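PDB 7D1B: leucine aminopeptidase from Fimbriiglobus ruber, which probably acts as a zinc-dependent glutaminyl cyclase built on the M28 peptidase fold, converting N-terminal glutamine to pyroglutamate. Local coordinates for residues R121-H130 with P223-D233; L166-V177 with G327-K338. All blocks are in the same frame, centred on the assembly; numbering follows the deposited sequence.

How the contacts relate
Contact 1 pairs two parallel strands of the mixed sheet, and contact 2 packs the carboxyl-terminal helix against the loop that leads into strand 178-184, the other neighbour of strand 123-130. Their centres are about 12 Å apart. Trp-333, on the helix of contact 2, lies with CZ3 3.6 Å from CG2 of Val-230, and Arg-121 NH2 probably donates a hydrogen bond to Ser-175 O at 2.9 Å. The zinc site lies beside the His-130 end of contact 1: that side chain comes within about 3 Å of Asp-155, a zinc ligand with Glu-188 and His-309. At the other end Arg-121, Lys-122 and Pro-223 line the pocket of a glycol ether, probably from the crystallisation liquor.

Contact 1 of 2, residues R121-H130 with P223-D233; sequences RKARLIVCSH and PYRYTGAVLLD
Arg-124 lays its aliphatic chain across the ring of Tyr-224, with CD over the face 3.6 Å from the ring centroid. The chain then bends at its third torsion (chi3 70°), and the guanidinium ends up steeply turned to that ring, at 73°. Its nitrogens reach past the strand pair to the carbonyls of Trp-117 and Phe-118 and to a salt bridge with Asp-180. Tyr-226 OH bonds to the same carboxylate, so one acid ties down both side chains.

Ile-126 works on the same side of the sheet. Its CD1 sits over the middle of the Tyr-226 ring, 3.6 Å from the centroid, while CE1 of Tyr-224 lies over the opposite face, toward the rim. Farther along, Ile-126 CB meets Ala-229 CB at 3.7 Å, and Cys-128 SG packs on Leu-231 CB.

Beneath these side chains the backbones bond in parallel register, interrupted once. Arg-124 O takes Thr-227 N at 2.9 Å, but Ile-126 N gives to Gly-228 O, leaving one extra residue on the second strand. At this beta bulge the buried Gly-228 N has no partner in the model. Beyond it, regular pairing resumes, with Cys-128 N to Val-230 O at 2.8 Å. Neighbouring parallel strands inside a six-stranded mixed sheet, ending with His-130 hydrogen-bonded to the zinc ligand Asp-155, are what an M28 metallopeptidase fold places beside its metal site.

Contact 2 of 2, residues L166-V177 with G327-K338; sequences LAHHMKGVPSNV and GNVLLGWIQIQK
Leu-331 pushes its branched end among Leu-166, Met-170 and Val-173. Leu-166 slides past it in the opposite sense, CD2 lying 3.9 Å from Leu-331 CG, while Met-170 SD reaches 3.8 Å from Leu-331 CD2, the chain bending at CB-CG (chi2 -57°). One turn on, Ile-334 CG2 rests 3.4 Å from Ser-175 OG, Gln-335 CG lies 3.6 Å from Pro-174 O and also meets Val-173 CG1, and Val-177 CG1 packs at 3.7 Å on CB of Gln-337.

Polar contacts close the outer end. Asn-176 ND2 donates to Gln-337 O at 2.9 Å with an N-H...O angle of 157°, the donor in the carbonyl plane. A water accepts from Asn-176 N and also lies 2.8 Å from Ile-334 O, bridging loop and helix.

A second shell holds these groups. Ser-175 OG bonds to Val-177 O, pinning the loop's turn into the strand. Gln-335 NE2 bonds to Leu-331 O from above its carbonyl plane and to Lys-45 O; Gln-337 NE2 bonds to Trp-333 O, less steeply tilted, and to Glu-258. Strand 123-130, helix 153-167 and strand 178-184 form a beta-alpha-beta crossover, and here the last helix of the M28 fold packs against its return loop, on the same sheet face as the crossover helix.

Contact 1 of 2, residues R121-H130 with P223-D233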
loop_
_atom_site.group_PDB
_atom_site.type_symbol
_atom_site.label_atom_id
_atom_site.label_comp_id
_atom_site.label_asym_id
_atom_site.label_seq_id
_atom_site.Cartn_x
_atom_site.Cartn_y
_atom_site.Cartn_z
ATOM N N ARG A 121 6.928 4.205 -21.266
ATOM C CA ARG A 121 5.483 4.424 -21.205
ATOM C C ARG A 121 5.193 5.878 -20.842
ATOM O O ARG A 121 5.815 6.431 -19.928
ATOM C CB ARG A 121 4.841 3.538 -20.129
ATOM C CG ARG A 121 4.935 2.029 -20.402
ATOM C CD ARG A 121 4.021 1.608 -21.543
ATOM N NE ARG A 121 3.935 0.151 -21.712
ATOM C CZ ARG A 121 4.801 -0.565 -22.419
ATOM N NH1 ARG A 121 5.813 0.019 -23.061
ATOM N NH2 ARG A 121 4.620 -1.867 -22.523
ATOM N N LYS A 122 4.240 6.493 -21.549
ATOM C CA LYS A 122 3.866 7.876 -21.256
ATOM C C LYS A 122 2.841 8.007 -20.139
ATOM O O LYS A 122 2.714 9.094 -19.566
ATOM C CB LYS A 122 3.364 8.564 -22.525
ATOM C CG LYS A 122 4.457 8.726 -23.559
ATOM C CD LYS A 122 3.969 9.451 -24.795
ATOM C CE LYS A 122 5.039 9.467 -25.888
ATOM N NZ LYS A 122 4.597 10.220 -27.079
ATOM N N ALA A 123 2.107 6.949 -19.820
ATOM C CA ALA A 123 1.194 6.939 -18.684
ATOM C C ALA A 123 1.668 5.860 -17.732
ATOM O O ALA A 123 2.032 4.767 -18.177
ATOM C CB ALA A 123 -0.229 6.613 -19.138
ATOM N N ARG A 124 1.643 6.156 -16.431
ATOM C CA ARG A 124 2.057 5.208 -15.412
ATOM C C ARG A 124 0.999 5.111 -14.327
ATOM O O ARG A 124 0.363 6.107 -13.965
ATOM C CB ARG A 124 3.392 5.611 -14.772
ATOM C CG ARG A 124 4.524 5.813 -15.768
ATOM C CD ARG A 124 5.918 5.976 -15.103
ATOM N NE ARG A 124 6.361 4.722 -14.510
ATOM C CZ ARG A 124 6.777 3.666 -15.207
ATOM N NH1 ARG A 124 6.893 3.730 -16.532
ATOM N NH2 ARG A 124 7.065 2.536 -14.564
ATOM N N LEU A 125 0.815 3.895 -13.819
ATOM C CA LEU A 125 -0.004 3.613 -12.654
ATOM C C LEU A 125 0.889 3.360 -11.457
ATOM O O LEU A 125 2.016 2.881 -11.591
ATOM C CB LEU A 125 -0.873 2.382 -12.887
ATOM C CG LEU A 125 -1.889 2.441 -14.020
ATOM C CD1 LEU A 125 -2.682 1.142 -14.058
ATOM C CD2 LEU A 125 -2.823 3.637 -13.897
ATOM N N ILE A 126 0.326 3.596 -10.276
ATOM C CA ILE A 126 0.973 3.290 -9.009
ATOM C C ILE A 126 0.181 2.214 -8.278
ATOM O O ILE A 126 -1.046 2.307 -8.168
ATOM C CB ILE A 126 1.049 4.556 -8.131
ATOM C CG1 ILE A 126 1.995 5.588 -8.759
ATOM C CG2 ILE A 126 1.441 4.193 -6.699
ATOM C CD1 ILE A 126 1.803 6.977 -8.217
ATOM N N VAL A 127 0.892 1.226 -7.737
ATOM C CA VAL A 127 0.383 0.352 -6.685
ATOM C C VAL A 127 1.209 0.708 -5.469
ATOM O O VAL A 127 2.444 0.671 -5.535
ATOM C CB VAL A 127 0.550 -1.138 -7.051
ATOM C CG1 VAL A 127 0.114 -2.004 -5.875
ATOM C CG2 VAL A 127 -0.216 -1.484 -8.326
ATOM N N CYS A 128 0.554 1.074 -4.363
ATOM C CA CYS A 128 1.310 1.624 -3.241
ATOM C C CYS A 128 0.824 1.059 -1.911
ATOM O O CYS A 128 -0.265 0.489 -1.795
ATOM C CB CYS A 128 1.348 3.171 -3.274
ATOM S SG CYS A 128 -0.241 3.986 -3.176
ATOM N N SER A 129 1.663 1.268 -0.897
ATOM C CA SER A 129 1.413 0.803 0.462
ATOM C C SER A 129 2.396 1.554 1.339
ATOM O O SER A 129 3.478 1.896 0.876
ATOM C CB SER A 129 1.721 -0.696 0.554
ATOM O OG SER A 129 1.521 -1.199 1.856
ATOM N N HIS A 130 2.054 1.761 2.615
ATOM C CA HIS A 130 3.116 2.155 3.539
ATOM C C HIS A 130 3.911 0.919 3.941
ATOM O O HIS A 130 3.469 -0.219 3.740
ATOM C CB HIS A 130 2.601 2.976 4.736
ATOM C CG HIS A 130 2.066 2.173 5.890
ATOM N ND1 HIS A 130 2.724 2.099 7.101
ATOM C CD2 HIS A 130 0.904 1.498 6.055
ATOM C CE1 HIS A 130 2.001 1.388 7.951
ATOM N NE2 HIS A 130 0.893 1.009 7.342
ATOM N N PRO A 223 8.703 12.802 -18.698
ATOM C CA PRO A 223 8.174 12.263 -19.960
ATOM C C PRO A 223 6.954 11.370 -19.784
ATOM O O PRO A 223 6.525 10.732 -20.748
ATOM C CB PRO A 223 9.362 11.433 -20.465
ATOM C CG PRO A 223 9.959 10.887 -19.197
ATOM C CD PRO A 223 9.834 12.008 -18.186
ATOM N N TYR A 224 6.401 11.292 -18.580
ATOM C CA TYR A 224 5.213 10.500 -18.310
ATOM C C TYR A 224 4.335 11.290 -17.348
ATOM O O TYR A 224 4.771 12.272 -16.737
ATOM C CB TYR A 224 5.563 9.135 -17.687
ATOM C CG TYR A 224 6.258 9.263 -16.343
ATOM C CD1 TYR A 224 5.530 9.394 -15.158
ATOM C CD2 TYR A 224 7.650 9.277 -16.262
ATOM C CE1 TYR A 224 6.181 9.544 -13.941
ATOM C CE2 TYR A 224 8.298 9.424 -15.054
ATOM C CZ TYR A 224 7.561 9.545 -13.901
ATOM O OH TYR A 224 8.218 9.690 -12.703
ATOM N N ARG A 225 3.101 10.829 -17.190
ATOM C CA ARG A 225 2.230 11.302 -16.123
ATOM C C ARG A 225 1.643 10.097 -15.400
ATOM O O ARG A 225 1.428 9.043 -16.003
ATOM C CB ARG A 225 1.073 12.140 -16.662
ATOM C CG ARG A 225 1.506 13.426 -17.329
ATOM C CD ARG A 225 2.110 14.409 -16.312
ATOM N NE ARG A 225 2.447 15.701 -16.908
ATOM C CZ ARG A 225 3.606 15.967 -17.498
ATOM N NH1 ARG A 225 4.547 15.033 -17.571
ATOM N NH2 ARG A 225 3.831 17.172 -18.009
ATOM N N TYR A 226 1.378 10.263 -14.102
ATOM C CA TYR A 226 0.671 9.249 -13.327
ATOM C C TYR A 226 -0.823 9.417 -13.548
ATOM O O TYR A 226 -1.385 10.476 -13.254
ATOM C CB TYR A 226 0.999 9.381 -11.843
ATOM C CG TYR A 226 2.344 8.816 -11.457
ATOM C CD1 TYR A 226 2.645 7.474 -11.709
ATOM C CD2 TYR A 226 3.289 9.598 -10.796
ATOM C CE1 TYR A 226 3.871 6.935 -11.359
ATOM C CE2 TYR A 226 4.509 9.059 -10.414
ATOM C CZ TYR A 226 4.792 7.722 -10.691
ATOM O OH TYR A 226 6.003 7.192 -10.326
ATOM N N THR A 227 -1.479 8.375 -14.041
ATOM C CA THR A 227 -2.895 8.457 -14.361
ATOM C C THR A 227 -3.784 7.796 -13.316
ATOM O O THR A 227 -5.013 7.947 -13.385
ATOM C CB THR A 227 -3.165 7.863 -15.742
ATOM O OG1 THR A 227 -2.646 6.536 -15.762
ATOM C CG2 THR A 227 -2.472 8.703 -16.834
ATOM N N GLY A 228 -3.213 7.098 -12.342
ATOM C CA GLY A 228 -4.019 6.486 -11.305
ATOM C C GLY A 228 -3.119 5.791 -10.310
ATOM O O GLY A 228 -1.988 5.385 -10.632
ATOM N N ALA A 229 -3.659 5.620 -9.097
ATOM C CA ALA A 229 -2.943 4.962 -8.015
ATOM C C ALA A 229 -3.919 4.163 -7.175
ATOM O O ALA A 229 -5.019 4.633 -6.887
ATOM C CB ALA A 229 -2.235 5.978 -7.123
ATOM N N VAL A 230 -3.488 2.974 -6.754
ATOM C CA VAL A 230 -4.223 2.159 -5.794
ATOM C C VAL A 230 -3.351 1.970 -4.573
ATOM O O VAL A 230 -2.237 1.447 -4.687
ATOM C CB VAL A 230 -4.672 0.808 -6.380
ATOM C CG1 VAL A 230 -5.280 -0.032 -5.277
ATOM C CG2 VAL A 230 -5.666 1.028 -7.506
ATOM N N LEU A 231 -3.858 2.403 -3.421
ATOM C CA LEU A 231 -3.237 2.189 -2.123
ATOM C C LEU A 231 -3.848 0.949 -1.491
ATOM O O LEU A 231 -5.071 0.790 -1.473
ATOM C CB LEU A 231 -3.498 3.410 -1.238
ATOM C CG LEU A 231 -3.064 3.250 0.214
ATOM C CD1 LEU A 231 -1.539 3.133 0.332
ATOM C CD2 LEU A 231 -3.563 4.419 1.047
ATOM N N LEU A 232 -2.995 0.072 -0.998
ATOM C CA LEU A 232 -3.427 -1.136 -0.294
ATOM C C LEU A 232 -3.243 -0.903 1.198
ATOM O O LEU A 232 -2.125 -0.632 1.632
ATOM C CB LEU A 232 -2.518 -2.284 -0.708
ATOM C CG LEU A 232 -2.545 -2.633 -2.198
ATOM C CD1 LEU A 232 -1.423 -3.631 -2.501
ATOM C CD2 LEU A 232 -3.921 -3.160 -2.612
ATOM N N ASP A 233 -4.310 -1.038 1.988
ATOM C CA ASP A 233 -4.169 -0.855 3.432
ATOM C C ASP A 233 -5.255 -1.662 4.148
ATOM O O ASP A 233 -6.432 -1.524 3.804
ATOM C CB ASP A 233 -4.355 0.633 3.762
ATOM C CG ASP A 233 -3.771 1.021 5.123
ATOM O OD1 ASP A 233 -3.160 0.160 5.815
ATOM O OD2 ASP A 233 -3.903 2.211 5.534
HETATM O O HOH W 1 -0.676 -2.547 3.104
HETATM O O HOH W 2 -0.632 0.999 3.337
#

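Contact 2 of 2, residues L166-V177 with G327-K338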
loop_
_atom_site.group_PDB
_atom_site.type_symbol
_atom_site.label_atom_id
_atom_site.label_comp_id
_atom_site.label_asym_id
_atom_site.label_seq_id
_atom_site.Cartn_x
_atom_site.Cartn_y
_atom_site.Cartn_z
ATOM N N LEU A 166 3.495 -10.208 -6.404
ATOM C CA LEU A 166 3.237 -9.723 -7.754
ATOM C C LEU A 166 4.514 -9.638 -8.566
ATOM O O LEU A 166 4.494 -9.857 -9.786
ATOM C CB LEU A 166 2.567 -8.344 -7.707
ATOM C CG LEU A 166 1.114 -8.310 -7.241
ATOM C CD1 LEU A 166 0.660 -6.868 -7.087
ATOM C CD2 LEU A 166 0.217 -9.054 -8.205
ATOM N N ALA A 167 5.634 -9.311 -7.919
ATOM C CA ALA A 167 6.892 -9.182 -8.640
ATOM C C ALA A 167 7.287 -10.451 -9.385
ATOM O O ALA A 167 8.006 -10.360 -10.374
ATOM C CB ALA A 167 7.996 -8.777 -7.667
ATOM N N HIS A 168 6.871 -11.638 -8.916
ATOM C CA HIS A 168 7.173 -12.863 -9.656
ATOM C C HIS A 168 6.536 -12.874 -11.039
ATOM O O HIS A 168 7.026 -13.581 -11.930
ATOM C CB HIS A 168 6.714 -14.093 -8.885
ATOM C CG HIS A 168 7.531 -14.367 -7.667
ATOM N ND1 HIS A 168 8.746 -15.013 -7.721
ATOM C CD2 HIS A 168 7.314 -14.076 -6.359
ATOM C CE1 HIS A 168 9.239 -15.116 -6.498
ATOM N NE2 HIS A 168 8.394 -14.553 -5.656
ATOM N N HIS A 169 5.453 -12.114 -11.223
ATOM C CA HIS A 169 4.628 -12.187 -12.418
ATOM C C HIS A 169 4.795 -10.992 -13.332
ATOM O O HIS A 169 4.460 -11.106 -14.511
ATOM C CB HIS A 169 3.152 -12.287 -12.007
ATOM C CG HIS A 169 2.922 -13.345 -10.981
ATOM N ND1 HIS A 169 2.659 -14.662 -11.305
ATOM C CD2 HIS A 169 2.990 -13.287 -9.630
ATOM C CE1 HIS A 169 2.559 -15.362 -10.186
ATOM N NE2 HIS A 169 2.768 -14.552 -9.156
ATOM N N MET A 170 5.306 -9.857 -12.830
ATOM C CA MET A 170 5.180 -8.592 -13.558
ATOM C C MET A 170 5.814 -8.630 -14.943
ATOM O O MET A 170 5.239 -8.076 -15.882
ATOM C CB MET A 170 5.748 -7.428 -12.751
ATOM C CG MET A 170 4.919 -7.032 -11.551
ATOM S SD MET A 170 3.200 -6.585 -11.917
ATOM C CE MET A 170 3.470 -5.036 -12.767
ATOM N N LYS A 171 6.990 -9.260 -15.099
ATOM C CA LYS A 171 7.611 -9.247 -16.423
ATOM C C LYS A 171 6.841 -10.073 -17.434
ATOM O O LYS A 171 7.120 -9.946 -18.631
ATOM C CB LYS A 171 9.089 -9.643 -16.385
ATOM C CG LYS A 171 10.008 -8.584 -15.782
ATOM C CD LYS A 171 9.831 -7.197 -16.364
ATOM C CE LYS A 171 10.136 -7.123 -17.845
ATOM N NZ LYS A 171 11.533 -6.647 -18.080
ATOM N N GLY A 172 5.877 -10.887 -16.993
ATOM C CA GLY A 172 4.989 -11.595 -17.894
ATOM C C GLY A 172 3.649 -10.924 -18.115
ATOM O O GLY A 172 2.777 -11.541 -18.735
ATOM N N VAL A 173 3.446 -9.698 -17.640
ATOM C CA VAL A 173 2.152 -9.019 -17.737
ATOM C C VAL A 173 2.178 -8.066 -18.927
ATOM O O VAL A 173 3.081 -7.214 -19.005
ATOM C CB VAL A 173 1.829 -8.245 -16.448
ATOM C CG1 VAL A 173 0.544 -7.442 -16.627
ATOM C CG2 VAL A 173 1.724 -9.205 -15.269
ATOM N N PRO A 174 1.207 -8.143 -19.843
ATOM C CA PRO A 174 1.123 -7.143 -20.915
ATOM C C PRO A 174 0.465 -5.884 -20.371
ATOM O O PRO A 174 -0.597 -5.942 -19.737
ATOM C CB PRO A 174 0.246 -7.825 -21.967
ATOM C CG PRO A 174 -0.609 -8.766 -21.186
ATOM C CD PRO A 174 0.181 -9.194 -19.973
ATOM N N SER A 175 1.089 -4.730 -20.624
ATOM C CA SER A 175 0.583 -3.492 -20.044
ATOM C C SER A 175 0.853 -2.317 -20.965
ATOM O O SER A 175 2.004 -2.065 -21.330
ATOM C CB SER A 175 1.256 -3.217 -18.703
ATOM O OG SER A 175 0.741 -2.000 -18.191
ATOM N N ASN A 176 -0.189 -1.537 -21.246
ATOM C CA ASN A 176 -0.029 -0.308 -22.010
ATOM C C ASN A 176 0.407 0.873 -21.158
ATOM O O ASN A 176 0.574 1.978 -21.696
ATOM C CB ASN A 176 -1.338 0.012 -22.728
ATOM C CG ASN A 176 -1.726 -1.083 -23.689
ATOM O OD1 ASN A 176 -0.865 -1.652 -24.377
ATOM N ND2 ASN A 176 -3.004 -1.420 -23.724
ATOM N N VAL A 177 0.617 0.656 -19.868
ATOM C CA VAL A 177 1.023 1.687 -18.920
ATOM C C VAL A 177 2.248 1.218 -18.148
ATOM O O VAL A 177 2.482 0.022 -17.968
ATOM C CB VAL A 177 -0.128 2.041 -17.954
ATOM C CG1 VAL A 177 -1.259 2.731 -18.708
ATOM C CG2 VAL A 177 -0.629 0.809 -17.207
ATOM N N GLY A 327 -4.554 -9.136 -5.613
ATOM C CA GLY A 327 -3.529 -9.107 -6.642
ATOM C C GLY A 327 -4.086 -9.245 -8.042
ATOM O O GLY A 327 -3.674 -8.534 -8.964
ATOM N N ASN A 328 -5.051 -10.148 -8.225
ATOM C CA ASN A 328 -5.643 -10.316 -9.543
ATOM C C ASN A 328 -6.456 -9.104 -9.945
ATOM O O ASN A 328 -6.476 -8.756 -11.125
ATOM C CB ASN A 328 -6.450 -11.593 -9.582
ATOM C CG ASN A 328 -5.575 -12.795 -9.893
ATOM O OD1 ASN A 328 -4.689 -12.730 -10.765
ATOM N ND2 ASN A 328 -5.852 -13.902 -9.256
ATOM N N VAL A 329 -7.114 -8.436 -8.994
ATOM C CA VAL A 329 -7.817 -7.201 -9.340
ATOM C C VAL A 329 -6.836 -6.140 -9.805
ATOM O O VAL A 329 -7.063 -5.463 -10.813
ATOM C CB VAL A 329 -8.689 -6.734 -8.160
ATOM C CG1 VAL A 329 -9.253 -5.341 -8.424
ATOM C CG2 VAL A 329 -9.801 -7.742 -7.928
ATOM N N LEU A 330 -5.719 -5.986 -9.087
ATOM C CA LEU A 330 -4.708 -5.008 -9.509
ATOM C C LEU A 330 -4.169 -5.337 -10.894
ATOM O O LEU A 330 -4.028 -4.445 -11.741
ATOM C CB LEU A 330 -3.553 -4.987 -8.515
ATOM C CG LEU A 330 -3.876 -4.454 -7.126
ATOM C CD1 LEU A 330 -2.718 -4.742 -6.184
ATOM C CD2 LEU A 330 -4.154 -2.957 -7.196
ATOM N N LEU A 331 -3.859 -6.619 -11.150
ATOM C CA LEU A 331 -3.320 -6.972 -12.463
ATOM C C LEU A 331 -4.363 -6.776 -13.558
ATOM O O LEU A 331 -4.019 -6.379 -14.684
ATOM C CB LEU A 331 -2.801 -8.406 -12.461
ATOM C CG LEU A 331 -1.559 -8.636 -11.605
ATOM C CD1 LEU A 331 -1.174 -10.102 -11.666
ATOM C CD2 LEU A 331 -0.408 -7.737 -12.058
ATOM N N GLY A 332 -5.644 -7.024 -13.257
ATOM C CA GLY A 332 -6.666 -6.779 -14.268
ATOM C C GLY A 332 -6.807 -5.304 -14.582
ATOM O O GLY A 332 -6.894 -4.910 -15.748
ATOM N N TRP A 333 -6.805 -4.473 -13.541
ATOM C CA TRP A 333 -6.822 -3.022 -13.701
ATOM C C TRP A 333 -5.673 -2.557 -14.592
ATOM O O TRP A 333 -5.866 -1.754 -15.514
ATOM C CB TRP A 333 -6.751 -2.394 -12.304
ATOM C CG TRP A 333 -6.558 -0.902 -12.272
ATOM C CD1 TRP A 333 -7.357 0.057 -12.837
ATOM C CD2 TRP A 333 -5.510 -0.204 -11.590
ATOM N NE1 TRP A 333 -6.855 1.315 -12.560
ATOM C CE2 TRP A 333 -5.724 1.179 -11.791
ATOM C CE3 TRP A 333 -4.389 -0.619 -10.848
ATOM C CZ2 TRP A 333 -4.882 2.152 -11.243
ATOM C CZ3 TRP A 333 -3.548 0.350 -10.306
ATOM C CH2 TRP A 333 -3.796 1.722 -10.512
ATOM N N ILE A 334 -4.474 -3.081 -14.345
ATOM C CA ILE A 334 -3.318 -2.733 -15.171
ATOM C C ILE A 334 -3.560 -3.118 -16.630
ATOM O O ILE A 334 -3.328 -2.320 -17.547
ATOM C CB ILE A 334 -2.048 -3.381 -14.601
ATOM C CG1 ILE A 334 -1.647 -2.677 -13.308
ATOM C CG2 ILE A 334 -0.908 -3.366 -15.614
ATOM C CD1 ILE A 334 -0.750 -3.533 -12.388
ATOM N N GLN A 335 -4.017 -4.350 -16.863
ATOM C CA GLN A 335 -4.123 -4.867 -18.220
ATOM C C GLN A 335 -5.198 -4.165 -19.029
ATOM O O GLN A 335 -5.073 -4.098 -20.253
ATOM C CB GLN A 335 -4.431 -6.356 -18.189
ATOM C CG GLN A 335 -3.276 -7.225 -17.750
ATOM C CD GLN A 335 -3.770 -8.617 -17.464
ATOM O OE1 GLN A 335 -3.938 -9.436 -18.376
ATOM N NE2 GLN A 335 -4.082 -8.881 -16.201
ATOM N N ILE A 336 -6.270 -3.675 -18.397
ATOM C CA ILE A 336 -7.362 -3.078 -19.172
ATOM C C ILE A 336 -7.069 -1.653 -19.614
ATOM O O ILE A 336 -7.827 -1.101 -20.419
ATOM C CB ILE A 336 -8.739 -3.181 -18.488
ATOM C CG1 ILE A 336 -8.787 -2.296 -17.234
ATOM C CG2 ILE A 336 -9.109 -4.633 -18.206
ATOM C CD1 ILE A 336 -10.154 -2.264 -16.582
ATOM N N GLN A 337 -6.010 -1.025 -19.113
ATOM C CA GLN A 337 -5.699 0.335 -19.548
ATOM C C GLN A 337 -5.381 0.358 -21.034
ATOM O O GLN A 337 -4.635 -0.476 -21.540
ATOM C CB GLN A 337 -4.498 0.906 -18.783
ATOM C CG GLN A 337 -4.669 0.904 -17.264
ATOM C CD GLN A 337 -5.941 1.613 -16.832
ATOM O OE1 GLN A 337 -6.130 2.801 -17.123
ATOM N NE2 GLN A 337 -6.833 0.893 -16.161
ATOM N N LYS A 338 -5.913 1.359 -21.727
ATOM C CA LYS A 338 -5.637 1.551 -23.141
ATOM C C LYS A 338 -4.270 2.207 -23.296
ATOM O O LYS A 338 -3.741 2.834 -22.364
ATOM C CB LYS A 338 -6.699 2.447 -23.754
ATOM C CG LYS A 338 -8.042 1.779 -23.912
ATOM C CD LYS A 338 -9.081 2.794 -24.406
ATOM C CE LYS A 338 -9.719 3.575 -23.255
ATOM N NZ LYS A 338 -8.879 4.721 -22.768
ATOM O OXT LYS A 338 -3.654 2.117 -24.357
HETATM O O HOH W 3 -2.604 -5.027 -21.562
HETATM O O HOH W 4 -2.720 -2.076 -20.248
HETATM O O HOH W 5 -1.450 4.488 -22.371
#